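Local atomic coordinates of pectinesterase (Sitophilus oryzae, PDB entry 4PMH), a protein that probably contributes to plant cell wall digestion by hydrolysing the methyl esters of pectin, releasing methanol and leaving free galacturonate units. Residues 20-28 with 263-271; 97-108 with 163-172. All coordinates share one frame; numbering follows the deposited sequence.

Contact 1: residues 20-28 with 263-271; sequences YFTTATYLQ and KMYGYFVYK
Tyr26 of helix 23-27 meets Phe268 of strand 267-270 where the two elements run nearly antiparallel, their axes 160° apart in direction and separated by 9.8 Å at closest approach. With no direct hydrogen bond between 20-28 and 263-271, the contact is a worked example of a short helix seated on a parallel beta-helix by aromatic packing. Both faces of the Tyr26 ring are occupied. Over one stands Phe268 CB in a CH-pi contact, 3.4 Å from the ring centroid and almost on its normal. Phe268 CG is anti to the backbone N (chi1 -173°), which carries its ring on in a near-parallel plane that slides largely past Tyr26. The opposite face receives the edge of Tyr265 in a T-shaped pair, centroids 4.9 Å apart. Over the centre of the Tyr265 ring lies Thr25 O, and Gln28 CD rests 3.6 Å from Tyr265 CD2. The Gln28 amide is steadied by its NE2, which donates to Tyr26 O at 3.0 Å and also to Ser233. Tyr26 OH bonds to Gln311, its ring touches Ile313 and Ile235, and Thr23 and Leu27 touch Tyr215, so the helix lies against four adjacent strands, 213-217, 233-237, 267-270 and 311-315.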
loop_
_atom_site.group_PDB
_atom_site.type_symbol
_atom_site.label_atom_id
_atom_site.label_comp_id
_atom_site.label_asym_id
_atom_site.label_seq_id
_atom_site.Cartn_x
_atom_site.Cartn_y
_atom_site.Cartn_z
ATOM N N TYR A 20 12.409 18.126 -8.254
ATOM C CA TYR A 20 11.233 17.697 -9.010
ATOM C C TYR A 20 10.388 16.694 -8.226
ATOM O O TYR A 20 9.319 16.309 -8.697
ATOM C CB TYR A 20 11.608 17.079 -10.363
ATOM C CG TYR A 20 12.633 17.876 -11.141
ATOM C CD1 TYR A 20 12.589 19.280 -11.176
ATOM C CD2 TYR A 20 13.654 17.227 -11.838
ATOM C CE1 TYR A 20 13.542 20.008 -11.877
ATOM C CE2 TYR A 20 14.604 17.945 -12.543
ATOM C CZ TYR A 20 14.544 19.331 -12.569
ATOM O OH TYR A 20 15.508 20.030 -13.279
ATOM N N PHE A 21 10.862 16.268 -7.053
ATOM C CA PHE A 21 10.193 15.206 -6.294
ATOM C C PHE A 21 9.998 15.608 -4.864
ATOM O O PHE A 21 10.887 15.461 -4.028
ATOM C CB PHE A 21 11.013 13.931 -6.380
ATOM C CG PHE A 21 11.248 13.491 -7.775
ATOM C CD1 PHE A 21 10.237 12.884 -8.500
ATOM C CD2 PHE A 21 12.470 13.733 -8.388
ATOM C CE1 PHE A 21 10.454 12.470 -9.799
ATOM C CE2 PHE A 21 12.692 13.338 -9.691
ATOM C CZ PHE A 21 11.686 12.707 -10.399
ATOM N N THR A 22 8.805 16.109 -4.588
ATOM C CA THR A 22 8.453 16.661 -3.304
ATOM C C THR A 22 6.988 16.277 -3.060
ATOM O O THR A 22 6.293 15.851 -3.993
ATOM C CB THR A 22 8.567 18.203 -3.318
ATOM O OG1 THR A 22 7.534 18.742 -4.153
ATOM C CG2 THR A 22 9.913 18.643 -3.852
ATOM N N THR A 23 6.498 16.459 -1.839
ATOM C CA THR A 23 5.089 16.172 -1.562
ATOM C C THR A 23 4.191 16.953 -2.512
ATOM O O THR A 23 3.224 16.409 -3.044
ATOM C CB THR A 23 4.666 16.503 -0.106
ATOM O OG1 THR A 23 4.807 17.919 0.112
ATOM C CG2 THR A 23 5.489 15.719 0.917
ATOM N N ALA A 24 4.521 18.223 -2.729
ATOM C CA ALA A 24 3.721 19.089 -3.589
ATOM C C ALA A 24 3.674 18.586 -5.031
ATOM O O ALA A 24 2.694 18.703 -5.744
ATOM C CB ALA A 24 4.281 20.506 -3.550
ATOM N N THR A 25 4.783 18.034 -5.448
ATOM C CA THR A 25 4.964 17.590 -6.779
ATOM C C THR A 25 4.188 16.274 -7.018
ATOM O O THR A 25 3.427 16.149 -7.993
ATOM C CB THR A 25 6.485 17.571 -6.993
ATOM O OG1 THR A 25 6.865 18.729 -7.766
ATOM C CG2 THR A 25 6.948 16.370 -7.588
ATOM N N TYR A 26 4.323 15.328 -6.096
ATOM C CA TYR A 26 3.543 14.071 -6.142
ATOM C C TYR A 26 2.016 14.274 -5.979
ATOM O O TYR A 26 1.199 13.503 -6.512
ATOM C CB TYR A 26 4.114 13.087 -5.098
ATOM C CG TYR A 26 5.269 12.256 -5.587
ATOM C CD1 TYR A 26 6.580 12.733 -5.559
ATOM C CD2 TYR A 26 5.062 10.963 -6.055
ATOM C CE1 TYR A 26 7.633 11.969 -6.020
ATOM C CE2 TYR A 26 6.108 10.196 -6.520
ATOM C CZ TYR A 26 7.389 10.703 -6.500
ATOM O OH TYR A 26 8.413 9.925 -6.950
ATOM N N LEU A 27 1.623 15.323 -5.257
ATOM C CA LEU A 27 0.226 15.643 -5.042
ATOM C C LEU A 27 -0.470 16.132 -6.315
ATOM O O LEU A 27 -1.689 16.003 -6.441
ATOM C CB LEU A 27 0.072 16.694 -3.926
ATOM C CG LEU A 27 0.178 16.228 -2.476
ATOM C CD1 LEU A 27 0.348 17.442 -1.555
ATOM C CD2 LEU A 27 -1.027 15.392 -2.078
ATOM N N GLN A 28 0.296 16.703 -7.243
ATOM C CA GLN A 28 -0.212 17.025 -8.567
ATOM C C GLN A 28 -1.450 17.913 -8.488
ATOM O O GLN A 28 -2.420 17.698 -9.180
ATOM C CB GLN A 28 -0.518 15.731 -9.341
ATOM C CG GLN A 28 0.696 14.880 -9.649
ATOM C CD GLN A 28 0.313 13.471 -10.090
ATOM O OE1 GLN A 28 -0.131 13.269 -11.218
ATOM N NE2 GLN A 28 0.482 12.491 -9.198
ATOM N N LYS A 263 3.409 7.511 -16.300
ATOM C CA LYS A 263 3.156 8.174 -15.022
ATOM C C LYS A 263 4.494 8.572 -14.399
ATOM O O LYS A 263 5.340 7.723 -14.133
ATOM C CB LYS A 263 2.357 7.241 -14.085
ATOM C CG LYS A 263 1.669 7.947 -12.923
ATOM C CD LYS A 263 0.941 6.990 -11.970
ATOM C CE LYS A 263 -0.445 6.607 -12.434
ATOM N NZ LYS A 263 -1.309 6.090 -11.334
ATOM N N MET A 264 4.658 9.871 -14.159
ATOM C CA MET A 264 5.849 10.425 -13.538
ATOM C C MET A 264 5.958 10.071 -12.053
ATOM O O MET A 264 7.048 9.826 -11.533
ATOM C CB MET A 264 5.807 11.961 -13.646
ATOM C CG MET A 264 6.902 12.611 -14.473
ATOM S SD MET A 264 7.184 14.306 -13.894
ATOM C CE MET A 264 8.902 14.251 -13.396
ATOM N N TYR A 265 4.822 10.135 -11.373
ATOM C CA TYR A 265 4.752 10.023 -9.926
ATOM C C TYR A 265 4.188 8.683 -9.477
ATOM O O TYR A 265 2.974 8.473 -9.506
ATOM C CB TYR A 265 3.904 11.177 -9.367
ATOM C CG TYR A 265 4.468 12.523 -9.776
ATOM C CD1 TYR A 265 5.667 12.956 -9.262
ATOM C CD2 TYR A 265 3.834 13.313 -10.724
ATOM C CE1 TYR A 265 6.218 14.178 -9.645
ATOM C CE2 TYR A 265 4.374 14.528 -11.117
ATOM C CZ TYR A 265 5.564 14.950 -10.578
ATOM O OH TYR A 265 6.120 16.150 -10.964
ATOM N N GLY A 266 5.082 7.797 -9.036
ATOM C CA GLY A 266 4.686 6.545 -8.407
ATOM C C GLY A 266 4.695 6.714 -6.906
ATOM O O GLY A 266 3.881 7.456 -6.350
ATOM N N TYR A 267 5.637 6.054 -6.245
ATOM C CA TYR A 267 5.703 6.056 -4.784
ATOM C C TYR A 267 6.762 7.062 -4.291
ATOM O O TYR A 267 7.857 7.130 -4.820
ATOM C CB TYR A 267 5.985 4.639 -4.280
ATOM C CG TYR A 267 4.868 3.628 -4.461
ATOM C CD1 TYR A 267 3.554 4.017 -4.725
ATOM C CD2 TYR A 267 5.126 2.250 -4.323
ATOM C CE1 TYR A 267 2.528 3.078 -4.841
ATOM C CE2 TYR A 267 4.113 1.320 -4.436
ATOM C CZ TYR A 267 2.817 1.737 -4.713
ATOM O OH TYR A 267 1.817 0.811 -4.808
ATOM N N PHE A 268 6.397 7.869 -3.302
ATOM C CA PHE A 268 7.298 8.828 -2.674
ATOM C C PHE A 268 7.341 8.566 -1.174
ATOM O O PHE A 268 6.319 8.712 -0.463
ATOM C CB PHE A 268 6.807 10.246 -2.941
ATOM C CG PHE A 268 7.744 11.320 -2.486
ATOM C CD1 PHE A 268 9.041 11.390 -2.943
ATOM C CD2 PHE A 268 7.299 12.289 -1.626
ATOM C CE1 PHE A 268 9.889 12.408 -2.527
ATOM C CE2 PHE A 268 8.127 13.320 -1.214
ATOM C CZ PHE A 268 9.419 13.378 -1.656
ATOM N N VAL A 269 8.509 8.136 -0.711
ATOM C CA VAL A 269 8.763 7.866 0.698
ATOM C C VAL A 269 9.656 8.987 1.242
ATOM O O VAL A 269 10.796 9.148 0.784
ATOM C CB VAL A 269 9.440 6.503 0.859
ATOM C CG1 VAL A 269 9.809 6.272 2.304
ATOM C CG2 VAL A 269 8.542 5.378 0.331
ATOM N N TYR A 270 9.131 9.758 2.201
ATOM C CA TYR A 270 9.751 10.998 2.680
ATOM C C TYR A 270 9.700 11.116 4.215
ATOM O O TYR A 270 8.658 10.902 4.817
ATOM C CB TYR A 270 9.008 12.163 2.062
ATOM C CG TYR A 270 9.451 13.548 2.458
ATOM C CD1 TYR A 270 10.730 13.993 2.181
ATOM C CD2 TYR A 270 8.551 14.450 3.015
ATOM C CE1 TYR A 270 11.131 15.278 2.503
ATOM C CE2 TYR A 270 8.944 15.745 3.338
ATOM C CZ TYR A 270 10.238 16.148 3.082
ATOM O OH TYR A 270 10.641 17.422 3.415
ATOM N N LYS A 271 10.837 11.456 4.833
ATOM C CA LYS A 271 10.968 11.583 6.273
ATOM C C LYS A 271 10.407 10.343 6.976
ATOM O O LYS A 271 9.741 10.445 7.991
ATOM C CB LYS A 271 10.261 12.836 6.774
ATOM C CG LYS A 271 10.715 14.122 6.117
ATOM C CD LYS A 271 12.130 14.467 6.517
ATOM C CE LYS A 271 12.391 15.953 6.360
ATOM N NZ LYS A 271 13.842 16.242 6.333
HETATM O O HOH W 1 2.090 10.982 -12.527
#

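Contact 2: residues 97-108 with 163-172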
loop_
_atom_site.group_PDB
_atom_site.type_symbol
_atom_site.label_atom_id
_atom_site.label_comp_id
_atom_site.label_asym_id
_atom_site.label_seq_id
_atom_site.Cartn_x
_atom_site.Cartn_y
_atom_site.Cartn_z
ATOM N N SER A 97 -4.879 4.824 20.946
ATOM C CA SER A 97 -3.821 4.427 20.037
ATOM C C SER A 97 -4.462 3.684 18.853
ATOM O O SER A 97 -5.499 3.052 19.021
ATOM C CB SER A 97 -2.854 3.505 20.787
ATOM O OG SER A 97 -2.153 2.629 19.919
ATOM N N PRO A 98 -3.835 3.725 17.660
ATOM C CA PRO A 98 -4.425 2.964 16.544
ATOM C C PRO A 98 -4.429 1.458 16.771
ATOM O O PRO A 98 -5.205 0.746 16.137
ATOM C CB PRO A 98 -3.520 3.296 15.350
ATOM C CG PRO A 98 -2.243 3.817 15.941
ATOM C CD PRO A 98 -2.638 4.488 17.240
ATOM N N SER A 99 -3.577 0.976 17.665
ATOM C CA SER A 99 -3.567 -0.459 18.002
ATOM C C SER A 99 -4.820 -0.908 18.769
ATOM O O SER A 99 -5.114 -2.108 18.831
ATOM C CB SER A 99 -2.294 -0.808 18.778
ATOM O OG SER A 99 -2.240 -0.071 19.984
ATOM N N ASP A 100 -5.562 0.056 19.326
ATOM C CA ASP A 100 -6.771 -0.225 20.088
ATOM C C ASP A 100 -7.994 -0.638 19.228
ATOM O O ASP A 100 -9.004 -1.074 19.761
ATOM C CB ASP A 100 -7.151 1.004 20.933
ATOM C CG ASP A 100 -6.131 1.310 22.022
ATOM O OD1 ASP A 100 -5.399 0.382 22.430
ATOM O OD2 ASP A 100 -6.043 2.485 22.455
ATOM N N THR A 101 -7.916 -0.450 17.915
ATOM C CA THR A 101 -8.996 -0.797 17.017
ATOM C C THR A 101 -8.415 -1.634 15.890
ATOM O O THR A 101 -7.654 -1.132 15.083
ATOM C CB THR A 101 -9.668 0.464 16.472
ATOM O OG1 THR A 101 -10.005 1.328 17.566
ATOM C CG2 THR A 101 -10.923 0.094 15.698
ATOM N N LEU A 102 -8.748 -2.918 15.868
ATOM C CA LEU A 102 -8.102 -3.883 14.974
ATOM C C LEU A 102 -9.139 -4.615 14.117
ATOM O O LEU A 102 -10.051 -5.258 14.647
ATOM C CB LEU A 102 -7.308 -4.890 15.792
ATOM C CG LEU A 102 -6.710 -6.073 15.017
ATOM C CD1 LEU A 102 -5.691 -5.549 14.018
ATOM C CD2 LEU A 102 -6.080 -7.101 15.947
ATOM N N ILE A 103 -9.004 -4.492 12.800
ATOM C CA ILE A 103 -9.840 -5.166 11.855
ATOM C C ILE A 103 -8.963 -6.237 11.234
ATOM O O ILE A 103 -7.997 -5.906 10.558
ATOM C CB ILE A 103 -10.314 -4.192 10.766
ATOM C CG1 ILE A 103 -10.938 -2.934 11.400
ATOM C CG2 ILE A 103 -11.300 -4.877 9.831
ATOM C CD1 ILE A 103 -11.195 -1.819 10.417
ATOM N N THR A 104 -9.267 -7.507 11.476
ATOM C CA THR A 104 -8.328 -8.551 11.126
ATOM C C THR A 104 -8.983 -9.833 10.624
ATOM O O THR A 104 -10.029 -10.233 11.135
ATOM C CB THR A 104 -7.407 -8.901 12.331
ATOM O OG1 THR A 104 -6.512 -9.948 11.948
ATOM C CG2 THR A 104 -8.193 -9.361 13.580
ATOM N N LEU A 105 -8.342 -10.474 9.651
ATOM C CA LEU A 105 -8.744 -11.802 9.180
ATOM C C LEU A 105 -7.514 -12.547 8.695
ATOM O O LEU A 105 -6.519 -11.912 8.363
ATOM C CB LEU A 105 -9.731 -11.674 8.022
ATOM C CG LEU A 105 -11.160 -11.256 8.327
ATOM C CD1 LEU A 105 -11.900 -10.938 7.045
ATOM C CD2 LEU A 105 -11.877 -12.351 9.100
ATOM N N ASN A 106 -7.577 -13.882 8.702
ATOM C CA ASN A 106 -6.568 -14.754 8.059
ATOM C C ASN A 106 -7.213 -15.210 6.755
ATOM O O ASN A 106 -7.975 -16.180 6.727
ATOM C CB ASN A 106 -6.239 -15.963 8.957
ATOM C CG ASN A 106 -5.162 -16.889 8.377
ATOM O OD1 ASN A 106 -4.865 -16.893 7.183
ATOM N ND2 ASN A 106 -4.607 -17.731 9.247
ATOM N N MET A 107 -6.937 -14.481 5.681
ATOM C CA MET A 107 -7.672 -14.657 4.437
ATOM C C MET A 107 -6.751 -14.420 3.263
ATOM O O MET A 107 -6.750 -13.329 2.673
ATOM C CB MET A 107 -8.872 -13.704 4.379
ATOM C CG MET A 107 -9.851 -14.026 3.246
ATOM S SD MET A 107 -11.414 -13.126 3.373
ATOM C CE MET A 107 -10.936 -11.494 2.823
ATOM N N PRO A 108 -5.954 -15.440 2.913
ATOM C CA PRO A 108 -5.068 -15.317 1.754
ATOM C C PRO A 108 -5.790 -15.352 0.400
ATOM O O PRO A 108 -6.974 -15.692 0.320
ATOM C CB PRO A 108 -4.141 -16.536 1.894
ATOM C CG PRO A 108 -4.992 -17.571 2.578
ATOM C CD PRO A 108 -5.859 -16.775 3.545
ATOM N N ASN A 163 -6.390 6.303 12.671
ATOM C CA ASN A 163 -6.329 5.752 14.025
ATOM C C ASN A 163 -6.904 4.327 14.148
ATOM O O ASN A 163 -7.737 4.042 14.983
ATOM C CB ASN A 163 -7.036 6.703 15.008
ATOM C CG ASN A 163 -6.735 6.372 16.465
ATOM O OD1 ASN A 163 -5.636 5.940 16.791
ATOM N ND2 ASN A 163 -7.701 6.588 17.339
ATOM N N LEU A 164 -6.430 3.410 13.335
ATOM C CA LEU A 164 -6.902 2.055 13.464
ATOM C C LEU A 164 -5.907 1.116 12.805
ATOM O O LEU A 164 -4.975 1.553 12.115
ATOM C CB LEU A 164 -8.317 1.919 12.863
ATOM C CG LEU A 164 -8.537 2.362 11.416
ATOM C CD1 LEU A 164 -7.968 1.338 10.438
ATOM C CD2 LEU A 164 -10.015 2.590 11.130
ATOM N N SER A 165 -6.102 -0.167 13.052
ATOM C CA SER A 165 -5.203 -1.200 12.568
ATOM C C SER A 165 -5.957 -2.129 11.618
ATOM O O SER A 165 -7.059 -2.603 11.932
ATOM C CB SER A 165 -4.664 -2.009 13.753
ATOM O OG SER A 165 -3.897 -1.222 14.662
ATOM N N ILE A 166 -5.345 -2.430 10.481
ATOM C CA ILE A 166 -5.908 -3.368 9.536
ATOM C C ILE A 166 -4.898 -4.471 9.318
ATOM O O ILE A 166 -3.737 -4.202 9.019
ATOM C CB ILE A 166 -6.230 -2.721 8.156
ATOM C CG1 ILE A 166 -7.111 -1.468 8.310
ATOM C CG2 ILE A 166 -6.925 -3.718 7.256
ATOM C CD1 ILE A 166 -7.137 -0.566 7.095
ATOM N N GLU A 167 -5.350 -5.711 9.430
ATOM C CA GLU A 167 -4.457 -6.839 9.344
ATOM C C GLU A 167 -5.034 -7.955 8.505
ATOM O O GLU A 167 -6.191 -8.326 8.663
ATOM C CB GLU A 167 -4.175 -7.389 10.754
ATOM C CG GLU A 167 -3.419 -8.709 10.745
ATOM C CD GLU A 167 -3.037 -9.135 12.135
ATOM O OE1 GLU A 167 -3.940 -9.176 12.993
ATOM O OE2 GLU A 167 -1.836 -9.400 12.358
ATOM N N ASN A 168 -4.198 -8.515 7.638
ATOM C CA ASN A 168 -4.473 -9.831 7.070
ATOM C C ASN A 168 -3.348 -10.764 7.545
ATOM O O ASN A 168 -2.194 -10.649 7.135
ATOM C CB ASN A 168 -4.592 -9.756 5.551
ATOM C CG ASN A 168 -5.194 -11.017 4.942
ATOM O OD1 ASN A 168 -5.080 -12.119 5.501
ATOM N ND2 ASN A 168 -5.854 -10.856 3.795
ATOM N N SER A 169 -3.706 -11.674 8.438
ATOM C CA SER A 169 -2.737 -12.392 9.256
ATOM C C SER A 169 -2.258 -13.675 8.589
ATOM O O SER A 169 -1.522 -14.438 9.190
ATOM C CB SER A 169 -3.322 -12.703 10.634
ATOM O OG SER A 169 -4.475 -13.537 10.565
ATOM N N ALA A 170 -2.649 -13.901 7.347
ATOM C CA ALA A 170 -2.238 -15.116 6.637
ATOM C C ALA A 170 -0.720 -15.200 6.500
ATOM O O ALA A 170 -0.092 -14.323 5.893
ATOM C CB ALA A 170 -2.882 -15.189 5.268
ATOM N N LYS A 171 -0.162 -16.256 7.083
ATOM C CA LYS A 171 1.241 -16.624 6.934
ATOM C C LYS A 171 1.366 -18.175 6.857
ATOM O O LYS A 171 2.345 -18.761 7.313
ATOM C CB LYS A 171 2.064 -16.050 8.099
ATOM C CG LYS A 171 1.457 -16.295 9.477
ATOM C CD LYS A 171 2.305 -15.706 10.601
ATOM C CE LYS A 171 3.252 -16.730 11.217
ATOM N NZ LYS A 171 3.893 -16.217 12.467
ATOM N N ASN A 172 0.388 -18.813 6.223
ATOM C CA ASN A 172 0.188 -20.265 6.336
ATOM C C ASN A 172 1.244 -21.083 5.563
ATOM O O ASN A 172 1.660 -22.161 6.007
ATOM C CB ASN A 172 -1.244 -20.601 5.899
ATOM C CG ASN A 172 -2.280 -19.768 6.647
ATOM O OD1 ASN A 172 -2.499 -19.970 7.836
ATOM N ND2 ASN A 172 -2.907 -18.817 5.959
HETATM O O HOH W 2 -8.176 3.213 17.802
HETATM O O HOH W 3 -6.579 -12.651 11.984
#
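Asn168 grips the backbone of Met107 at both ends of its amide: OD1 accepts from Met107 N at 3.0 Å, and ND2 donates to Met107 O at 2.9 Å. With CG anti to the backbone N (chi1 -167°), the amide reaches across to the chain just beyond strand 101-105. Met107 O lies almost in the amide plane of Asn168, yet ND2 approaches it from 49° out of the carbonyl plane. A leucine here would probably leave Met107 N and O without these mates and let the chain leaving the strand shift.

Nearby, Asn106 and Asn172 come from opposite directions with amide planes only 4° apart. Asn172 ND2 meets a lone pair of Asn106 OD1 at 3.0 Å, the return bond from Asn106 ND2 to Asn172 OD1 is weak, and Gln176 takes a second bond from Asn172 ND2. The side chains of Thr104 and Glu167 lie side by side, Thr104 OG1 donating to Glu167 OE1 at 2.9 Å on the anti side of the carboxylate, and a water joins Thr104 OG1 to Ser169 OG. At the other end Ser165 OG donates to Pro98 O at 2.8 Å from above the carbonyl plane, and Arg194 also binds this hydroxyl.

Of these, Thr104, Glu167, Ser165 and Asn168 are set in place by a parallel ladder pairing Leu102-Leu105 with Ser165-Asn168, in which Ile103 N bonds to Ser165 O and Ile103 O receives Glu167 N. Further out, Leu105 and Met107 pack on Leu119 of helix 113-120, while Asn168 ND2 holds Val179 O as well. The Asn168 side chain is about 8 Å from that of Asp200, the probable proton donor. Successive coils of the beta-helix are thus joined by backbone bonds along the strands and, just past the last bridge, by a buried amide that satisfies Met107 N and O.

In the fold
Both contacts belong to the parallel beta-helix, and each combines buried with more exposed residues, but they use its sheets differently. Contact 1 lays a helix from near the start of the chain across the parallel sheet that holds strands 233-237, 267-270 and 311-315, and its chemistry is chiefly aromatic. Contact 2 lies within the sheet that holds strands 101-105 and 165-168, between successive coils, and depends on hydrogen bonds of backbone, amide and hydroxyl groups. They share no strand and lie on opposite sides of the chain's centre. The centres of contacts 1 and 2 are about 28 Å apart. Along the sequence, contact 2 is nested within the long loop that contact 1 closes.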